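Local structure of beta-ketoacyl-[acyl-carrier-protein] synthase FabY (Pseudomonas aeruginosa, 4CW4) at residues 434-440 with 466-472; 497-503 with 520-526. The protein catalyses the condensation of acetyl-CoA with malonyl-ACP to give beta-acetoacetyl-ACP, the primer that initiates fatty acid biosynthesis. All coordinates share one frame; numbering follows the deposited sequence.

Contact 1. Residues 434-440 with 466-472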
ATOM      1  N   SER A 434     -26.686  -1.467  20.164  1.00 11.85           N
ATOM      2  CA  SER A 434     -25.410  -1.479  19.447  1.00 11.72           C
ATOM      3  C   SER A 434     -24.471  -2.519  20.042  1.00 11.31           C
ATOM      4  O   SER A 434     -24.615  -2.906  21.201  1.00 13.24           O
ATOM      5  CB  SER A 434     -24.750  -0.084  19.409  1.00 12.94           C
ATOM      6  OG  SER A 434     -24.103   0.227  20.619  1.00 12.61           O
ATOM      7  N   PHE A 435     -23.523  -2.978  19.229  1.00 11.31           N
ATOM      8  CA  PHE A 435     -22.505  -3.923  19.671  1.00 11.29           C
ATOM      9  C   PHE A 435     -21.168  -3.566  19.032  1.00 10.79           C
ATOM     10  O   PHE A 435     -21.102  -2.785  18.073  1.00 11.81           O
ATOM     11  CB  PHE A 435     -22.923  -5.384  19.415  1.00 12.80           C
ATOM     12  CG  PHE A 435     -22.992  -5.805  17.954  1.00 12.61           C
ATOM     13  CD1 PHE A 435     -23.974  -5.312  17.099  1.00 12.60           C
ATOM     14  CD2 PHE A 435     -22.110  -6.763  17.461  1.00 13.07           C
ATOM     15  CE1 PHE A 435     -24.044  -5.745  15.767  1.00 12.79           C
ATOM     16  CE2 PHE A 435     -22.175  -7.184  16.140  1.00 12.41           C
ATOM     17  CZ  PHE A 435     -23.148  -6.675  15.299  1.00 12.49           C
ATOM     18  N   VAL A 436     -20.108  -4.133  19.594  1.00 10.66           N
ATOM     19  CA  VAL A 436     -18.757  -3.868  19.135  1.00 10.21           C
ATOM     20  C   VAL A 436     -18.137  -5.147  18.599  1.00 10.64           C
ATOM     21  O   VAL A 436     -18.122  -6.189  19.258  1.00 10.73           O
ATOM     22  CB  VAL A 436     -17.863  -3.344  20.284  1.00 11.27           C
ATOM     23  CG1 VAL A 436     -16.419  -3.109  19.794  1.00 11.09           C
ATOM     24  CG2 VAL A 436     -18.438  -2.080  20.908  1.00 12.39           C
ATOM     25  N   HIS A 437     -17.647  -5.070  17.374  1.00 10.18           N
ATOM     26  CA  HIS A 437     -16.730  -6.064  16.837  1.00  9.70           C
ATOM     27  C   HIS A 437     -15.341  -5.629  17.258  1.00  8.78           C
ATOM     28  O   HIS A 437     -14.704  -4.779  16.617  1.00  9.39           O
ATOM     29  CB  HIS A 437     -16.867  -6.190  15.316  1.00 10.41           C
ATOM     30  CG  HIS A 437     -17.532  -7.462  14.911  1.00  9.95           C
ATOM     31  ND1 HIS A 437     -16.843  -8.648  14.838  1.00 10.06           N
ATOM     32  CD2 HIS A 437     -18.832  -7.755  14.640  1.00 10.14           C
ATOM     33  CE1 HIS A 437     -17.683  -9.620  14.531  1.00 10.11           C
ATOM     34  NE2 HIS A 437     -18.896  -9.102  14.400  1.00 10.85           N
ATOM     35  N   ALA A 438     -14.887  -6.207  18.366  1.00  9.13           N
ATOM     36  CA  ALA A 438     -13.617  -5.839  18.938  1.00  9.34           C
ATOM     37  C   ALA A 438     -12.492  -6.298  18.050  1.00  9.41           C
ATOM     38  O   ALA A 438     -12.581  -7.320  17.386  1.00 10.10           O
ATOM     39  CB  ALA A 438     -13.447  -6.456  20.301  1.00 10.11           C
ATOM     40  N   HIS A 439     -11.421  -5.533  18.084  1.00  9.51           N
ATOM     41  CA  HIS A 439     -10.195  -5.912  17.413  1.00  9.76           C
ATOM     42  C   HIS A 439      -9.792  -7.299  17.912  1.00  9.94           C
ATOM     43  O   HIS A 439      -9.532  -8.190  17.120  1.00 10.14           O
ATOM     44  CB  HIS A 439      -9.103  -4.893  17.687  1.00 10.02           C
ATOM     45  CG  HIS A 439      -7.807  -5.228  17.032  1.00  9.89           C
ATOM     46  ND1 HIS A 439      -7.675  -5.324  15.663  1.00 11.17           N
ATOM     47  CD2 HIS A 439      -6.586  -5.503  17.554  1.00 10.39           C
ATOM     48  CE1 HIS A 439      -6.421  -5.625  15.368  1.00 11.70           C
ATOM     49  NE2 HIS A 439      -5.746  -5.760  16.497  1.00 10.94           N
ATOM     50  N   GLY A 440      -9.760  -7.466  19.231  1.00  8.90           N
ATOM     51  CA  GLY A 440      -9.694  -8.785  19.856  1.00  7.79           C
ATOM     52  C   GLY A 440      -8.655  -9.698  19.241  1.00  9.79           C
ATOM     53  O   GLY A 440      -8.990 -10.770  18.753  1.00  9.97           O
ATOM     54  N   TRP A 466     -22.359  -3.370  27.194  1.00 12.86           N
ATOM     55  CA  TRP A 466     -22.126  -3.183  25.756  1.00 12.83           C
ATOM     56  C   TRP A 466     -21.662  -4.502  25.174  1.00 12.58           C
ATOM     57  O   TRP A 466     -20.593  -4.987  25.535  1.00 13.37           O
ATOM     58  CB  TRP A 466     -21.050  -2.141  25.519  1.00 12.50           C
ATOM     59  CG  TRP A 466     -21.111  -1.362  24.225  1.00 12.28           C
ATOM     60  CD1 TRP A 466     -22.099  -1.359  23.296  1.00 12.29           C
ATOM     61  CD2 TRP A 466     -20.118  -0.446  23.766  1.00 12.17           C
ATOM     62  NE1 TRP A 466     -21.782  -0.493  22.269  1.00 12.20           N
ATOM     63  CE2 TRP A 466     -20.569   0.086  22.543  1.00 12.65           C
ATOM     64  CE3 TRP A 466     -18.892  -0.025  24.280  1.00 12.53           C
ATOM     65  CZ2 TRP A 466     -19.833   1.032  21.819  1.00 13.36           C
ATOM     66  CZ3 TRP A 466     -18.157   0.907  23.566  1.00 12.68           C
ATOM     67  CH2 TRP A 466     -18.639   1.435  22.349  1.00 12.76           C
ATOM     68  N   PRO A 467     -22.454  -5.094  24.277  1.00 12.18           N
ATOM     69  CA  PRO A 467     -22.054  -6.423  23.809  1.00 11.97           C
ATOM     70  C   PRO A 467     -20.829  -6.367  22.911  1.00 11.41           C
ATOM     71  O   PRO A 467     -20.733  -5.530  21.991  1.00 11.61           O
ATOM     72  CB  PRO A 467     -23.287  -6.926  23.046  1.00 13.12           C
ATOM     73  CG  PRO A 467     -24.416  -6.067  23.549  1.00 12.28           C
ATOM     74  CD  PRO A 467     -23.808  -4.735  23.821  1.00 12.43           C
ATOM     75  N   VAL A 468     -19.905  -7.284  23.192  1.00 10.99           N
ATOM     76  CA  VAL A 468     -18.635  -7.391  22.483  1.00 11.02           C
ATOM     77  C   VAL A 468     -18.464  -8.791  21.893  1.00 10.91           C
ATOM     78  O   VAL A 468     -18.704  -9.798  22.562  1.00 12.11           O
ATOM     79  CB  VAL A 468     -17.444  -7.089  23.440  1.00 12.13           C
ATOM     80  CG1 VAL A 468     -16.098  -7.316  22.757  1.00 12.86           C
ATOM     81  CG2 VAL A 468     -17.528  -5.682  23.996  1.00 12.85           C
ATOM     82  N   THR A 469     -18.030  -8.849  20.639  1.00 10.04           N
ATOM     83  CA  THR A 469     -17.710 -10.099  19.973  1.00 10.26           C
ATOM     84  C   THR A 469     -16.329  -9.957  19.318  1.00  9.81           C
ATOM     85  O   THR A 469     -15.847  -8.844  19.129  1.00 10.78           O
ATOM     86  CB  THR A 469     -18.817 -10.477  18.968  1.00 11.85           C
ATOM     87  OG1 THR A 469     -18.591 -11.798  18.438  1.00 11.88           O
ATOM     88  CG2 THR A 469     -18.930  -9.467  17.834  1.00 11.60           C
ATOM     89  N   ALA A 470     -15.683 -11.088  19.024  1.00 10.12           N
ATOM     90  CA  ALA A 470     -14.299 -11.092  18.538  1.00 10.06           C
ATOM     91  C   ALA A 470     -14.080 -12.174  17.479  1.00  9.73           C
ATOM     92  O   ALA A 470     -13.871 -13.336  17.784  1.00  9.88           O
ATOM     93  CB  ALA A 470     -13.339 -11.269  19.704  1.00 10.50           C
ATOM     94  N   VAL A 471     -14.168 -11.767  16.218  1.00  8.94           N
ATOM     95  CA  VAL A 471     -14.174 -12.719  15.118  1.00  8.51           C
ATOM     96  C   VAL A 471     -12.849 -13.492  15.027  1.00  8.72           C
ATOM     97  O   VAL A 471     -12.825 -14.616  14.529  1.00  8.92           O
ATOM     98  CB  VAL A 471     -14.481 -12.018  13.776  1.00  9.64           C
ATOM     99  CG1 VAL A 471     -13.249 -11.250  13.274  1.00 10.66           C
ATOM    100  CG2 VAL A 471     -14.989 -13.016  12.739  1.00  9.28           C
ATOM    101  N   LYS A 472     -11.756 -12.906  15.523  1.00  8.47           N
ATOM    102  CA  LYS A 472     -10.442 -13.563  15.419  1.00  9.36           C
ATOM    103  C   LYS A 472     -10.367 -14.838  16.252  1.00  9.49           C
ATOM    104  O   LYS A 472      -9.492 -15.679  16.034  1.00  9.86           O
ATOM    105  CB  LYS A 472      -9.305 -12.612  15.805  1.00  8.95           C
ATOM    106  CG  LYS A 472      -9.130 -11.426  14.844  1.00  8.25           C
ATOM    107  CD  LYS A 472      -8.034 -10.471  15.306  1.00  9.36           C
ATOM    108  CE  LYS A 472      -7.890  -9.254  14.389  1.00  9.90           C
ATOM    109  NZ  LYS A 472      -9.141  -8.451  14.317  1.00  9.84           N
TER
HETATM  110  O   HOH W   1     -14.266  -8.898  15.874  1.00  9.47           O
HETATM  111  O   HOH W   2     -11.460 -10.363  17.055  1.00 11.60           O
HETATM  112  O   HOH W   3      -9.160  -5.739  13.283  1.00 12.59           O

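Contact 2. Residues 497-503 with 520-526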
ATOM      1  N   GLY A 497     -29.759 -12.395  14.192  1.00 12.37           N
ATOM      2  CA  GLY A 497     -29.975 -11.957  15.558  1.00 14.29           C
ATOM      3  C   GLY A 497     -29.141 -12.685  16.593  1.00 14.75           C
ATOM      4  O   GLY A 497     -29.551 -12.806  17.746  1.00 18.56           O
ATOM      5  N   ILE A 498     -28.004 -13.216  16.163  1.00 12.84           N
ATOM      6  CA  ILE A 498     -27.103 -13.948  17.048  1.00 12.52           C
ATOM      7  C   ILE A 498     -25.778 -13.210  17.120  1.00 12.73           C
ATOM      8  O   ILE A 498     -25.191 -12.878  16.082  1.00 12.35           O
ATOM      9  CB  ILE A 498     -26.823 -15.382  16.530  1.00 13.26           C
ATOM     10  CG1 ILE A 498     -28.118 -16.189  16.398  1.00 15.37           C
ATOM     11  CG2 ILE A 498     -25.830 -16.102  17.435  1.00 14.19           C
ATOM     12  CD1 ILE A 498     -27.978 -17.433  15.574  1.00 14.97           C
ATOM     13  N   LEU A 499     -25.324 -12.961  18.353  1.00 12.98           N
ATOM     14  CA  LEU A 499     -23.998 -12.408  18.617  1.00 12.31           C
ATOM     15  C   LEU A 499     -23.025 -13.536  18.937  1.00 12.13           C
ATOM     16  O   LEU A 499     -23.191 -14.222  19.949  1.00 11.83           O
ATOM     17  CB  LEU A 499     -24.042 -11.457  19.801  1.00 11.62           C
ATOM     18  CG  LEU A 499     -22.739 -10.733  20.120  1.00 13.90           C
ATOM     19  CD1 LEU A 499     -22.464  -9.675  19.071  1.00 14.55           C
ATOM     20  CD2 LEU A 499     -22.823 -10.128  21.498  1.00 15.05           C
ATOM     21  N   PRO A 500     -22.006 -13.750  18.078  1.00 11.70           N
ATOM     22  CA  PRO A 500     -21.158 -14.926  18.319  1.00 11.36           C
ATOM     23  C   PRO A 500     -20.360 -14.796  19.612  1.00 11.92           C
ATOM     24  O   PRO A 500     -19.833 -13.729  19.908  1.00 13.26           O
ATOM     25  CB  PRO A 500     -20.229 -14.959  17.105  1.00 11.40           C
ATOM     26  CG  PRO A 500     -20.913 -14.139  16.082  1.00 11.46           C
ATOM     27  CD  PRO A 500     -21.636 -13.074  16.834  1.00 11.17           C
ATOM     28  N   GLY A 501     -20.314 -15.867  20.393  1.00 12.03           N
ATOM     29  CA  GLY A 501     -19.502 -15.880  21.594  1.00 11.71           C
ATOM     30  C   GLY A 501     -18.019 -15.996  21.278  1.00 11.19           C
ATOM     31  O   GLY A 501     -17.628 -16.305  20.161  1.00 11.58           O
ATOM     32  N   ILE A 502     -17.193 -15.759  22.287  1.00 11.18           N
ATOM     33  CA  ILE A 502     -15.751 -16.028  22.197  1.00 11.46           C
ATOM     34  C   ILE A 502     -15.574 -17.432  22.778  1.00 11.94           C
ATOM     35  O   ILE A 502     -15.300 -17.610  23.970  1.00 13.30           O
ATOM     36  CB  ILE A 502     -14.909 -14.985  22.950  1.00 11.30           C
ATOM     37  CG1 ILE A 502     -15.331 -13.563  22.538  1.00 11.88           C
ATOM     38  CG2 ILE A 502     -13.428 -15.243  22.672  1.00 11.60           C
ATOM     39  CD1 ILE A 502     -14.558 -12.457  23.224  1.00 12.38           C
ATOM     40  N   LYS A 503     -15.774 -18.444  21.943  1.00 11.50           N
ATOM     41  CA  LYS A 503     -15.942 -19.808  22.462  1.00 12.59           C
ATOM     42  C   LYS A 503     -14.642 -20.459  22.880  1.00 12.66           C
ATOM     43  O   LYS A 503     -14.651 -21.480  23.563  1.00 13.59           O
ATOM     44  CB  LYS A 503     -16.673 -20.680  21.440  1.00 14.05           C
ATOM     45  CG  LYS A 503     -18.066 -20.201  21.193  1.00 16.74           C
ATOM     46  CD  LYS A 503     -18.811 -21.063  20.195  1.00 19.00           C
ATOM     47  CE  LYS A 503     -20.137 -20.439  19.940  1.00 19.95           C
ATOM     48  NZ  LYS A 503     -20.469 -20.471  18.514  1.00 18.53           N
ATOM     49  N   SER A 520     -18.973 -12.450  26.310  1.00 14.62           N
ATOM     50  CA  SER A 520     -19.420 -13.789  26.634  1.00 15.54           C
ATOM     51  C   SER A 520     -18.713 -14.848  25.802  1.00 14.12           C
ATOM     52  O   SER A 520     -18.364 -14.599  24.638  1.00 13.43           O
ATOM     53  CB  SER A 520     -20.917 -13.900  26.394  1.00 18.48           C
ATOM     54  OG  SER A 520     -21.366 -15.205  26.689  1.00 20.58           O
ATOM     55  N   ASN A 521     -18.554 -16.033  26.399  1.00 15.57           N
ATOM     56  CA  ASN A 521     -17.970 -17.167  25.687  1.00 15.63           C
ATOM     57  C   ASN A 521     -19.025 -18.048  25.035  1.00 16.60           C
ATOM     58  O   ASN A 521     -18.700 -19.098  24.472  1.00 17.44           O
ATOM     59  CB  ASN A 521     -17.000 -17.977  26.569  1.00 17.35           C
ATOM     60  CG  ASN A 521     -17.682 -18.771  27.653  1.00 20.45           C
ATOM     61  OD1 ASN A 521     -18.867 -18.615  27.931  1.00 21.50           O
ATOM     62  ND2 ASN A 521     -16.905 -19.636  28.294  1.00 22.23           N
ATOM     63  N   ARG A 522     -20.274 -17.576  25.086  1.00 16.23           N
ATOM     64  CA  ARG A 522     -21.434 -18.240  24.482  1.00 17.01           C
ATOM     65  C   ARG A 522     -22.090 -17.320  23.470  1.00 15.58           C
ATOM     66  O   ARG A 522     -22.061 -16.099  23.630  1.00 15.10           O
ATOM     67  CB  ARG A 522     -22.515 -18.605  25.542  1.00 20.52           C
ATOM     68  CG  ARG A 522     -21.995 -19.220  26.831  1.00 25.47           C
ATOM     69  CD  ARG A 522     -21.693 -20.697  26.672  1.00 30.39           C
ATOM     70  NE  ARG A 522     -21.448 -21.343  27.966  1.00 33.69           N
ATOM     71  CZ  ARG A 522     -20.471 -22.220  28.215  1.00 36.06           C
ATOM     72  NH1 ARG A 522     -19.621 -22.592  27.262  1.00 36.25           N
ATOM     73  NH2 ARG A 522     -20.348 -22.736  29.434  1.00 36.88           N
ATOM     74  N   ASP A 523     -22.687 -17.910  22.433  1.00 14.70           N
ATOM     75  CA  ASP A 523     -23.531 -17.145  21.507  1.00 14.76           C
ATOM     76  C   ASP A 523     -24.712 -16.560  22.276  1.00 15.48           C
ATOM     77  O   ASP A 523     -25.292 -17.226  23.145  1.00 17.14           O
ATOM     78  CB  ASP A 523     -24.057 -18.020  20.358  1.00 14.63           C
ATOM     79  CG  ASP A 523     -22.947 -18.575  19.482  1.00 14.81           C
ATOM     80  OD1 ASP A 523     -21.834 -18.005  19.481  1.00 14.88           O
ATOM     81  OD2 ASP A 523     -23.192 -19.572  18.770  1.00 15.66           O
ATOM     82  N   MET A 524     -25.078 -15.326  21.939  1.00 16.31           N
ATOM     83  CA  MET A 524     -26.172 -14.617  22.625  1.00 18.78           C
ATOM     84  C   MET A 524     -27.211 -14.113  21.636  1.00 19.77           C
ATOM     85  O   MET A 524     -26.867 -13.604  20.577  1.00 18.17           O
ATOM     86  CB  MET A 524     -25.612 -13.420  23.401  1.00 22.61           C
ATOM     87  CG  MET A 524     -24.690 -13.802  24.537  1.00 26.67           C
ATOM     88  SD  MET A 524     -25.606 -14.558  25.890  1.00 31.39           S
ATOM     89  CE  MET A 524     -24.292 -15.238  26.879  1.00 32.63           C
ATOM     90  N   ARG A 525     -28.479 -14.210  22.017  1.00 22.45           N
ATOM     91  CA  ARG A 525     -29.574 -13.630  21.232  1.00 27.37           C
ATOM     92  C   ARG A 525     -30.282 -12.553  22.042  1.00 29.74           C
ATOM     93  O   ARG A 525     -30.993 -12.848  23.001  1.00 31.88           O
ATOM     94  CB  ARG A 525     -30.599 -14.694  20.817  1.00 31.56           C
ATOM     95  CG  ARG A 525     -30.030 -15.884  20.057  1.00 35.58           C
ATOM     96  CD  ARG A 525     -31.148 -16.788  19.512  1.00 38.64           C
ATOM     97  NE  ARG A 525     -31.930 -16.096  18.488  1.00 41.38           N
ATOM     98  CZ  ARG A 525     -31.930 -16.381  17.184  1.00 42.89           C
ATOM     99  NH1 ARG A 525     -31.233 -17.398  16.692  1.00 43.61           N
ATOM    100  NH2 ARG A 525     -32.669 -15.651  16.366  1.00 43.34           N
ATOM    101  N   GLN A 526     -30.107 -11.314  21.606  0.55 30.40           N
ATOM    102  CA  GLN A 526     -30.655 -10.125  22.239  0.55 31.27           C
ATOM    103  C   GLN A 526     -32.161 -10.035  21.999  0.55 31.92           C
ATOM    104  O   GLN A 526     -32.607 -10.266  20.875  0.55 31.95           O
ATOM    105  CB  GLN A 526     -29.995  -8.895  21.594  0.55 31.35           C
ATOM    106  CG  GLN A 526     -28.505  -8.688  21.886  0.55 31.49           C
ATOM    107  CD  GLN A 526     -27.573  -9.814  21.420  0.55 30.86           C
ATOM    108  OE1 GLN A 526     -27.807 -10.494  20.417  0.55 29.09           O
ATOM    109  NE2 GLN A 526     -26.485  -9.982  22.152  0.55 31.56           N
TER
HETATM  110  O   HOH W   4     -31.023 -10.539  18.857  1.00 33.52           O
HETATM  111  O   HOH W   5     -21.855 -13.603  22.530  1.00 15.01           O

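Contact 1. Residues 434-440 with 466-472
Strand 434-437 runs beside strand 466-469 in the same direction, their axes 4.8 Å apart and inclined by 30°, with Val436 facing Val468 and His437 facing Thr469. Three backbone hydrogen bonds join the two segments: Val436 N to Pro467 O, Thr469 N to Val436 O, and Ala438 N to Thr469 O. On the face that carries Val436, one methyl does the work: CG2 sits over the centre of the six-membered ring of Trp466, a CH-pi contact of 3.5 Å. At the rim of the indole, NE1 donates a hydrogen bond of 2.9 Å to Ser434 OG, which lies 16° out of the ring plane; Ser434 OG is also bonded to Val430 O. On the opposite face, which carries His437 and Thr469, CG2 of Thr469 lies over one face of the His437 ring, a CH-pi contact 3.5 Å from its centroid. The torsion of Thr469 (chi1 -172°) turns OG1 anti to the backbone N, where it bonds Pro500 O, and leaves CG2 for the ring. In the plane of the same imidazole, at its edge, a water bonded to His437 ND1 also joins Ala438 O and Val471 N. Beyond lies His439, a predicted active-site residue. Lys472, bent at its last torsion, places NZ on a lone pair of His439 O at 2.8 Å, while a water bridges NZ to His439 ND1 in the ring plane. The ammonium group thus grips His439 twice, directly at its carbonyl, which it would probably polarise, and through water at its imidazole.

Contact 2. Residues 497-503 with 520-526
Gly497, with positive phi just after helix 482-496, meets the start of the pairing through its carbonyl: a water donates to both Gly497 O and Gln526 O, and the same carbonyl oxygen lies over the Arg525 guanidinium, offset toward its rim. Ile498 crosses Arg525, its CG1 and CD1 each 3.4 Å from NH1. At Leu499 the segments form a single antiparallel bridge, a hydrogen-bonded pair with Met524: Leu499 N to Met524 O is 2.8 Å and almost straight at 175°, and Met524 N returns to Leu499 O at 3.0 Å. A water then spans Leu499 O and Arg522 O. Past Pro500, the N-H of Gly501 meets the anti lone pair of Asp523 OD1 at 2.8 Å; here the segments close to 4.2 Å between the CA atoms of Gly501 and Arg522, and Gly501 CA touches the carbonyl oxygens of Ser520 and Arg522. Ile502 N bonds Ser520 O at 2.9 Å. Lys503, extended until its last torsion (chi4 137°) turns NZ aside, comes at about a right angle to Asp523, whose OD2 receives NZ at 2.9 Å on its syn side in a salt bridge. NZ also forms a salt bridge with Glu36, and OD2 a hydrogen bond with Ser37 OG. On the opposing segment, Ser520 OG accepts from Arg522 N, an ST turn. The whole is an irregular antiparallel pairing of two loops, one following helix 482-496 and the other strand 517-519, within the ketosynthase domain of the thiolase-like fold.

Overall arrangement
Contacts 1 and 2 follow one another along the chain, and their centres lie about 10 Å apart. Residues 497-503 of contact 2 lie against contact 1: Leu499 packs CD1 against Phe435 CD2 at 3.3 Å, and its CD2 meets Pro467 CB at 3.6 Å. The 2.7 Å from Thr469 OG1 to Pro500 O adds a polar tie to this apolar seam. Distance from catalysis separates the two. Contact 1 contains His439, whose side chain is about 5 Å from that of Cys286, the inferred active-site cysteine, and Lys472 comes about 4 Å from the side chain of His477, another predicted active-site residue. Contact 2 stands farther off, the side chain of Ile502 about 11 Å from that of His439.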